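Local coordinates for hydroxyethylphosphonate dioxygenase (Streptomyces albus, PDB 6B9R) that uses iron and dioxygen to cleave the carbon-carbon bond of 2-hydroxyethylphosphonate, giving hydroxymethylphosphonate and formate, at the interface of chains A and B. Residues are numbered along the deposited sequence; one frame, centred on the assembly and turned at random. Chains: chain A/B, Hydroxyethylphosphonate dioxygenase.

Contact 1: the interface of chains A and B. Residues chain A 211-212, 216, 220; chain B 427, 431, 442.
B:Val427, on helix 425-433, packs its two methyl groups against different parts of chain A and has the most surface hidden in this patch. Its CG2 lies 3.7 Å from CB of A:Ala216 and also touches the backbone carbonyl and CB of A:Glu211. The CG1 branch, anti to the backbone N (chi1 168°), turns toward the tip of A:Leu220, with CD1 of that leucine 4.0 Å from CG1. A branched valine fits because it fills two directions without a long stem, while the small A:Ala216 probably allows helices 425-433 and 215-223 to approach closely.

A:Leu212 meets B:Tyr442 in two ways. Its CD2 methyl rests against the hydroxyl end of the ring, 3.6 Å from the tyrosine CZ, and on another side reaches CD2 of B:Leu431 at 3.9 Å. Leucine thus supplies a methyl that joins two partners, one aromatic and one aliphatic. CD1 of A:Leu220 closes in at the ring's edge, in plane, near CE2. Tyrosine suits this place because its ring is apolar for most of its length, yet it carries a donor at the end for a main-chain oxygen amid leucine methyls. The phenol OH of B:Tyr442 donates to the backbone O of A:Leu212 over 2.6 Å, arriving in the carbonyl plane on a lone pair with a C=O...OH angle of 135°.

Contact 2: the interface of chains A and B. Residues chain A 279, 293, 297; chain B 279, 292-293, 297.
A:Trp279 and B:Trp279 lie face to face across the two-fold axis, their six-membered rings stacked with centroids 4.1 Å apart and planes only 2° from parallel. The overlap follows the CG-CD2-CE3-CZ3 side of each indole: CE3 of A:Trp279 is 3.4 Å from CE3 of B:Trp279, and like atoms face like atoms along this line. The pyrrole nitrogens therefore point away to opposite sides. The slip brings each tryptophan's CB methylene over the partner's five-membered ring; CB of A:Trp279 sits 3.5 Å from the centroid of that ring in B:Trp279, a CH-pi contact. Tryptophan suits the place because its broad flat face gives much dispersion contact in a thin layer.

Beyond the stack, valines and leucines extend the apolar seam. CH2 of A:Trp279 meets CG1 of B:Val293 at 3.8 Å, and the twin pair is slightly longer. In both valines CG1 is anti to the backbone N (chi1 171° in A:Val293), a turn that directs this methyl to the indole and to the opposite leucine, where CG1 of A:Val293 is 3.8 Å from CD1 of B:Leu297. The two leucines meet through their CD1 methyls, 3.8 Å apart, with side chains crossing at about a right angle.

Within chain B, CD1 of B:Leu297 also lies in plane at the edge of B:Trp279 and so probably helps to position the indole. Each tryptophan opens a helix starting at residue 279, in a segment of the Cro/C1-type helix-turn-helix family. The structure alone does not show whether the module binds DNA. Here it presents an apolar face to its own copy and probably helps to hold the enzyme as a dimer.

Contact 1: the interface of chains A and B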
loop_
_atom_site.group_PDB
_atom_site.type_symbol
_atom_site.label_atom_id
_atom_site.label_comp_id
_atom_site.label_asym_id
_atom_site.label_seq_id
_atom_site.Cartn_x
_atom_site.Cartn_y
_atom_site.Cartn_z
ATOM N N GLU A 211 -2.194 5.971 1.534
ATOM C CA GLU A 211 -1.165 4.972 1.809
ATOM C C GLU A 211 -0.524 5.159 3.173
ATOM O O GLU A 211 -0.126 4.165 3.786
ATOM C CB GLU A 211 -0.112 5.009 0.712
ATOM C CG GLU A 211 -0.597 4.456 -0.647
ATOM C CD GLU A 211 0.532 4.006 -1.597
ATOM O OE1 GLU A 211 1.378 3.151 -1.217
ATOM O OE2 GLU A 211 0.542 4.482 -2.757
ATOM N N LEU A 212 -0.420 6.405 3.666
ATOM C CA LEU A 212 0.117 6.636 5.010
ATOM C C LEU A 212 -0.659 5.879 6.078
ATOM O O LEU A 212 -0.082 5.445 7.084
ATOM C CB LEU A 212 0.096 8.132 5.346
ATOM C CG LEU A 212 1.330 8.983 5.087
ATOM C CD1 LEU A 212 1.057 10.424 5.544
ATOM C CD2 LEU A 212 2.541 8.415 5.793
ATOM N N ALA A 216 0.899 0.675 6.361
ATOM C CA ALA A 216 2.162 1.399 6.502
ATOM C C ALA A 216 2.319 1.965 7.905
ATOM O O ALA A 216 3.402 1.884 8.498
ATOM C CB ALA A 216 2.257 2.512 5.455
ATOM N N LEU A 220 5.405 0.858 10.374
ATOM C CA LEU A 220 6.345 1.885 10.802
ATOM C C LEU A 220 6.259 2.138 12.298
ATOM O O LEU A 220 7.277 2.431 12.939
ATOM C CB LEU A 220 6.080 3.163 10.022
ATOM C CG LEU A 220 6.431 3.050 8.541
ATOM C CD1 LEU A 220 5.942 4.289 7.804
ATOM C CD2 LEU A 220 7.925 2.879 8.365
ATOM N N VAL B 427 4.653 6.064 0.299
ATOM C CA VAL B 427 4.685 6.321 1.738
ATOM C C VAL B 427 5.906 7.162 2.092
ATOM O O VAL B 427 5.825 8.108 2.884
ATOM C CB VAL B 427 4.677 4.998 2.529
ATOM C CG1 VAL B 427 5.005 5.262 3.987
ATOM C CG2 VAL B 427 3.319 4.287 2.407
ATOM N N LEU B 431 6.171 10.721 3.957
ATOM C CA LEU B 431 6.967 11.001 5.149
ATOM C C LEU B 431 7.893 12.188 4.924
ATOM O O LEU B 431 8.096 13.004 5.829
ATOM C CB LEU B 431 7.775 9.770 5.554
ATOM C CG LEU B 431 6.992 8.530 5.983
ATOM C CD1 LEU B 431 7.942 7.373 6.241
ATOM C CD2 LEU B 431 6.162 8.844 7.218
ATOM N N TYR B 442 2.415 10.589 14.111
ATOM C CA TYR B 442 2.003 9.617 13.108
ATOM C C TYR B 442 2.142 8.198 13.646
ATOM O O TYR B 442 1.266 7.350 13.439
ATOM C CB TYR B 442 2.831 9.815 11.838
ATOM C CG TYR B 442 2.706 8.696 10.833
ATOM C CD1 TYR B 442 1.473 8.372 10.278
ATOM C CD2 TYR B 442 3.811 7.967 10.435
ATOM C CE1 TYR B 442 1.349 7.345 9.353
ATOM C CE2 TYR B 442 3.692 6.947 9.502
ATOM C CZ TYR B 442 2.459 6.645 8.971
ATOM O OH TYR B 442 2.343 5.629 8.050
#

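Contact 2: the interface of chains A and B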
loop_
_atom_site.group_PDB
_atom_site.type_symbol
_atom_site.label_atom_id
_atom_site.label_comp_id
_atom_site.label_asym_id
_atom_site.label_seq_id
_atom_site.Cartn_x
_atom_site.Cartn_y
_atom_site.Cartn_z
ATOM N N TRP A 279 16.845 11.544 -19.808
ATOM C CA TRP A 279 16.056 10.341 -20.092
ATOM C C TRP A 279 16.898 9.145 -20.529
ATOM O O TRP A 279 16.676 8.040 -20.004
ATOM C CB TRP A 279 14.970 10.649 -21.139
ATOM C CG TRP A 279 13.934 11.599 -20.633
ATOM C CD1 TRP A 279 13.659 12.847 -21.117
ATOM C CD2 TRP A 279 13.068 11.406 -19.505
ATOM N NE1 TRP A 279 12.661 13.434 -20.376
ATOM C CE2 TRP A 279 12.282 12.571 -19.380
ATOM C CE3 TRP A 279 12.874 10.362 -18.596
ATOM C CZ2 TRP A 279 11.320 12.721 -18.382
ATOM C CZ3 TRP A 279 11.915 10.512 -17.607
ATOM C CH2 TRP A 279 11.156 11.688 -17.507
ATOM N N VAL A 293 12.056 2.770 -15.194
ATOM C CA VAL A 293 12.348 4.194 -15.037
ATOM C C VAL A 293 11.386 4.825 -14.041
ATOM O O VAL A 293 11.746 5.762 -13.321
ATOM C CB VAL A 293 12.295 4.900 -16.411
ATOM C CG1 VAL A 293 12.366 6.413 -16.248
ATOM C CG2 VAL A 293 13.417 4.407 -17.308
ATOM N N LEU A 297 11.991 8.128 -10.678
ATOM C CA LEU A 297 11.340 9.428 -10.761
ATOM C C LEU A 297 10.646 9.737 -9.440
ATOM O O LEU A 297 10.071 8.848 -8.811
ATOM C CB LEU A 297 10.325 9.459 -11.901
ATOM C CG LEU A 297 10.893 9.350 -13.317
ATOM C CD1 LEU A 297 9.760 9.496 -14.324
ATOM C CD2 LEU A 297 11.947 10.431 -13.540
ATOM N N TRP B 279 9.498 10.893 -24.883
ATOM C CA TRP B 279 9.724 11.585 -23.612
ATOM C C TRP B 279 9.152 12.999 -23.601
ATOM O O TRP B 279 8.491 13.358 -22.609
ATOM C CB TRP B 279 11.221 11.585 -23.254
ATOM C CG TRP B 279 11.765 10.205 -22.922
ATOM C CD1 TRP B 279 12.715 9.508 -23.615
ATOM C CD2 TRP B 279 11.367 9.364 -21.830
ATOM N NE1 TRP B 279 12.936 8.279 -23.012
ATOM C CE2 TRP B 279 12.122 8.173 -21.916
ATOM C CE3 TRP B 279 10.446 9.503 -20.784
ATOM C CZ2 TRP B 279 11.978 7.126 -20.999
ATOM C CZ3 TRP B 279 10.314 8.464 -19.870
ATOM C CH2 TRP B 279 11.076 7.294 -19.986
ATOM N N SER B 292 3.328 13.592 -11.961
ATOM C CA SER B 292 4.684 13.297 -12.396
ATOM C C SER B 292 4.651 12.363 -13.602
ATOM O O SER B 292 3.747 11.532 -13.741
ATOM C CB SER B 292 5.461 12.648 -11.244
ATOM O OG SER B 292 6.701 12.093 -11.655
ATOM N N VAL B 293 5.669 12.475 -14.470
ATOM C CA VAL B 293 5.825 11.498 -15.550
ATOM C C VAL B 293 5.861 10.077 -14.988
ATOM O O VAL B 293 5.446 9.118 -15.659
ATOM C CB VAL B 293 7.086 11.828 -16.387
ATOM C CG1 VAL B 293 7.443 10.692 -17.340
ATOM C CG2 VAL B 293 6.863 13.097 -17.181
ATOM N N LEU B 297 4.343 5.991 -16.554
ATOM C CA LEU B 297 5.237 4.878 -16.834
ATOM C C LEU B 297 4.739 3.638 -16.118
ATOM O O LEU B 297 3.926 3.712 -15.194
ATOM C CB LEU B 297 6.670 5.203 -16.411
ATOM C CG LEU B 297 7.227 6.405 -17.184
ATOM C CD1 LEU B 297 8.616 6.722 -16.710
ATOM C CD2 LEU B 297 7.234 6.116 -18.692
#

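The C-alpha centres of contact 1 and contact 2 are about 24 Å apart, and the two share no residue or secondary-structure element. Contact 2 lies on the two-fold axis and brings the same segment, 279-297, of both chains together, Trp279 and Leu297 each meeting their own copy. Contact 1 joins unlike elements, the 210-223 stretch of one chain and the C-terminal helices of the other, and therefore recurs with the chains exchanged. Together they tie the helix-turn-helix-like region, the region after strand 202-208 and the C-terminal end into one interface. Anchoring at such separated points probably limits rocking of the subunits and is consistent with a stable dimer.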